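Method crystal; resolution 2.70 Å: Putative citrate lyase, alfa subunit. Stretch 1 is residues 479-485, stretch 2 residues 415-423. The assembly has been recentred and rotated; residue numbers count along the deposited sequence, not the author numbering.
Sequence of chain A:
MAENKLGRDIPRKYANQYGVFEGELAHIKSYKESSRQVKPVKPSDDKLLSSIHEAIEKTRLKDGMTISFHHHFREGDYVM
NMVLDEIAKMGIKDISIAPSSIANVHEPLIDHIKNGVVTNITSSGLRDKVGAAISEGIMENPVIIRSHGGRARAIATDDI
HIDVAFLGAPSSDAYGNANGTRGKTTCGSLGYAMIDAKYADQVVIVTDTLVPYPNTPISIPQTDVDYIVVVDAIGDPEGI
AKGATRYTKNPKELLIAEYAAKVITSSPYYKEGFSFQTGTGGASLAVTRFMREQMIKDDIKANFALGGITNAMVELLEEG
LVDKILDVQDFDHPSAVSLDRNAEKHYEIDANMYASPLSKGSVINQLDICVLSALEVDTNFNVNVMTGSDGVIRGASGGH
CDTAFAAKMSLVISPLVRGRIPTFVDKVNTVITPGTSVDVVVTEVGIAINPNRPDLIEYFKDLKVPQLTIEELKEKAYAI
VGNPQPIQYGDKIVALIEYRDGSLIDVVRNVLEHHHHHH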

# COMPACT_ATOMS: atom_id res chain seq x y z
N ALA A 479 -28.78 -39.87 -18.34
CA ALA A 479 -29.54 -40.36 -19.48
C ALA A 479 -28.92 -39.96 -20.81
O ALA A 479 -29.50 -40.20 -21.86
CB ALA A 479 -30.98 -39.86 -19.41
N ILE A 480 -27.74 -39.37 -20.77
CA ILE A 480 -27.08 -38.95 -22.00
C ILE A 480 -25.78 -39.69 -22.23
O ILE A 480 -25.53 -40.18 -23.33
CB ILE A 480 -26.80 -37.45 -21.98
CG1 ILE A 480 -28.11 -36.69 -21.75
CG2 ILE A 480 -26.19 -37.02 -23.30
CD1 ILE A 480 -27.92 -35.20 -21.63
N VAL A 481 -24.94 -39.77 -21.20
CA VAL A 481 -23.65 -40.43 -21.31
C VAL A 481 -23.54 -41.62 -20.37
O VAL A 481 -22.46 -42.18 -20.18
CB VAL A 481 -22.49 -39.46 -20.99
CG1 VAL A 481 -22.43 -38.37 -22.03
CG2 VAL A 481 -22.68 -38.87 -19.60
N GLY A 482 -24.66 -42.01 -19.77
CA GLY A 482 -24.66 -43.14 -18.87
C GLY A 482 -23.82 -42.93 -17.64
O GLY A 482 -23.09 -41.94 -17.53
N ASN A 483 -23.90 -43.86 -16.70
CA ASN A 483 -23.13 -43.74 -15.48
C ASN A 483 -21.64 -43.79 -15.83
O ASN A 483 -21.19 -44.69 -16.53
CB ASN A 483 -23.48 -44.87 -14.52
CG ASN A 483 -23.07 -44.56 -13.10
OD1 ASN A 483 -21.90 -44.27 -12.83
ND2 ASN A 483 -24.03 -44.61 -12.18
N PRO A 484 -20.87 -42.80 -15.37
CA PRO A 484 -19.43 -42.77 -15.65
C PRO A 484 -18.69 -43.95 -15.03
O PRO A 484 -19.01 -44.38 -13.93
CB PRO A 484 -19.00 -41.43 -15.05
CG PRO A 484 -19.94 -41.27 -13.88
CD PRO A 484 -21.27 -41.69 -14.48
N GLN A 485 -17.69 -44.47 -15.75
CA GLN A 485 -16.90 -45.61 -15.26
C GLN A 485 -15.91 -45.15 -14.19
O GLN A 485 -15.00 -44.37 -14.47
CB GLN A 485 -16.15 -46.26 -16.42
CG GLN A 485 -15.47 -47.56 -16.05
CD GLN A 485 -16.42 -48.53 -15.35
OE1 GLN A 485 -17.54 -48.78 -15.83
NE2 GLN A 485 -15.99 -49.07 -14.21
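Stretch 2 415-423: PLVRGRIPT

The last turn of a helix, residues 479-481, packs against a β-hairpin formed by residues 415-423 of the same chain, and every contact between them joins residues at least 59 positions apart in sequence. Gly482 ends the helical run: its phi/psi of 64/172 takes the backbone out of helical geometry, and the positive phi is one that glycine adopts readily. Asn483, Pro484 and Gln485 continue in extended loop conformation, with phi between -64 and -76° and psi between 117 and 142°.

Stretch 2 doubles back on itself. Strand residues Val417 and Arg418 run into a type II' turn from Arg418 to Ile421, and Ile421 and Pro422 form the returning strand. The turn is closed by a reciprocal backbone pair, Arg418 N to Ile421 O and Ile421 N to Arg418 O, both 2.8 Å. Gly419, at phi/psi 63/-117, occupies the first inner position of the turn, and Arg420, at -104/7, the second. Farther down the hairpin, Thr423 N donates to Leu416 O at 3.1 Å, and Thr423 OG1 donates to Pro415 O at 2.9 Å, so the two arms remain tied beyond the turn.

The backbones come nearest at Val481 and Arg420, whose CA atoms are 5.3 Å apart. No hydrogen bond crosses between the stretches; the contact is mainly one of apolar side chains and buries 372 Å², both sides summed.

Val481 is the centre of it, with 113 Å² covered by the hairpin. Its CA-to-CB bond points toward stretch 2, and with chi1 in m its two methyl groups reach different parts of the hairpin. CG1 meets Val417 CG1 at 3.4 Å on the first strand and also lies 3.4 Å from Gly419 O in the turn, while CG2 rests 3.7 Å from Pro422 CD on the returning strand. Val481 therefore touches both arms of the hairpin as well as its turn.

One residue earlier, Ile480 extends its side chain (chi1 m, chi2 t) toward the start of the hairpin. Its CD1 lies 3.8 Å from Leu416 CD2 and 4.1 Å from Val417 CG2, widening the apolar patch around Val417. Beyond the glycine, Pro484 makes a looser contact, Pro484 CD to Pro422 CG at 4.3 Å, so that Pro422 is approached by both Val481 and Pro484.

Side chains alternate along the strands: Val417 and Pro422 point toward stretch 1, Arg418 and Ile421 away from it. Arg420 leaves its backbone sideways, but its end comes nearer. Arg420 NH1 is 3.4 Å from Val481 CA and 3.6 Å from Ile480 O, and Val481 CG1 lies over one face of the guanidinium. The guanidinium thus lies beside the last helical residues, next to the valine contact. Asn483 points away from the hairpin and Gln485 lies out of its reach, leaving Pro484 as the last contact of stretch 1.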

# COMPACT_ATOMS: atom_id res chain seq x y z
N PRO A 415 -22.67 -26.60 -19.18
CA PRO A 415 -23.44 -27.56 -19.98
C PRO A 415 -23.75 -28.81 -19.18
O PRO A 415 -23.02 -29.18 -18.26
CB PRO A 415 -22.53 -27.82 -21.17
CG PRO A 415 -21.17 -27.59 -20.62
CD PRO A 415 -21.36 -26.36 -19.79
N LEU A 416 -24.86 -29.44 -19.53
CA LEU A 416 -25.31 -30.64 -18.86
C LEU A 416 -24.26 -31.74 -18.99
O LEU A 416 -24.02 -32.49 -18.05
CB LEU A 416 -26.62 -31.09 -19.49
CG LEU A 416 -27.53 -31.97 -18.64
CD1 LEU A 416 -27.88 -31.25 -17.35
CD2 LEU A 416 -28.79 -32.29 -19.43
N VAL A 417 -23.64 -31.82 -20.16
CA VAL A 417 -22.61 -32.83 -20.41
C VAL A 417 -21.54 -32.30 -21.35
O VAL A 417 -21.80 -31.42 -22.17
CB VAL A 417 -23.26 -34.10 -21.02
CG1 VAL A 417 -22.19 -35.06 -21.48
CG2 VAL A 417 -24.15 -34.77 -20.00
N ARG A 418 -20.32 -32.81 -21.21
CA ARG A 418 -19.20 -32.44 -22.07
C ARG A 418 -18.70 -33.73 -22.70
O ARG A 418 -18.07 -34.56 -22.04
CB ARG A 418 -18.07 -31.78 -21.27
CG ARG A 418 -18.34 -30.36 -20.83
CD ARG A 418 -17.06 -29.69 -20.37
NE ARG A 418 -17.28 -28.29 -20.01
CZ ARG A 418 -17.87 -27.89 -18.89
NH1 ARG A 418 -18.30 -28.78 -18.00
NH2 ARG A 418 -18.03 -26.59 -18.66
N GLY A 419 -19.00 -33.91 -23.98
CA GLY A 419 -18.58 -35.12 -24.66
C GLY A 419 -19.23 -36.32 -24.01
O GLY A 419 -20.46 -36.45 -24.02
N ARG A 420 -18.43 -37.20 -23.44
CA ARG A 420 -18.94 -38.40 -22.78
C ARG A 420 -18.88 -38.24 -21.27
O ARG A 420 -19.15 -39.18 -20.53
CB ARG A 420 -18.11 -39.62 -23.19
CG ARG A 420 -18.59 -40.26 -24.46
CD ARG A 420 -19.86 -41.01 -24.18
NE ARG A 420 -20.84 -40.78 -25.23
CZ ARG A 420 -22.09 -41.21 -25.17
NH1 ARG A 420 -22.50 -41.90 -24.10
NH2 ARG A 420 -22.93 -40.95 -26.17
N ILE A 421 -18.53 -37.04 -20.82
CA ILE A 421 -18.41 -36.77 -19.40
C ILE A 421 -19.59 -35.94 -18.88
O ILE A 421 -19.91 -34.88 -19.42
CB ILE A 421 -17.09 -36.03 -19.12
CG1 ILE A 421 -15.92 -36.85 -19.67
CG2 ILE A 421 -16.92 -35.80 -17.62
CD1 ILE A 421 -14.65 -36.05 -19.90
N PRO A 422 -20.27 -36.43 -17.83
CA PRO A 422 -21.41 -35.72 -17.25
C PRO A 422 -20.94 -34.60 -16.33
O PRO A 422 -20.02 -34.79 -15.53
CB PRO A 422 -22.14 -36.81 -16.49
CG PRO A 422 -21.01 -37.62 -15.96
CD PRO A 422 -20.09 -37.73 -17.16
N THR A 423 -21.56 -33.44 -16.43
CA THR A 423 -21.17 -32.35 -15.57
C THR A 423 -21.87 -32.46 -14.22
O THR A 423 -21.40 -31.94 -13.22
CB THR A 423 -21.49 -31.00 -16.20
OG1 THR A 423 -20.77 -30.87 -17.43
CG2 THR A 423 -21.09 -29.88 -15.25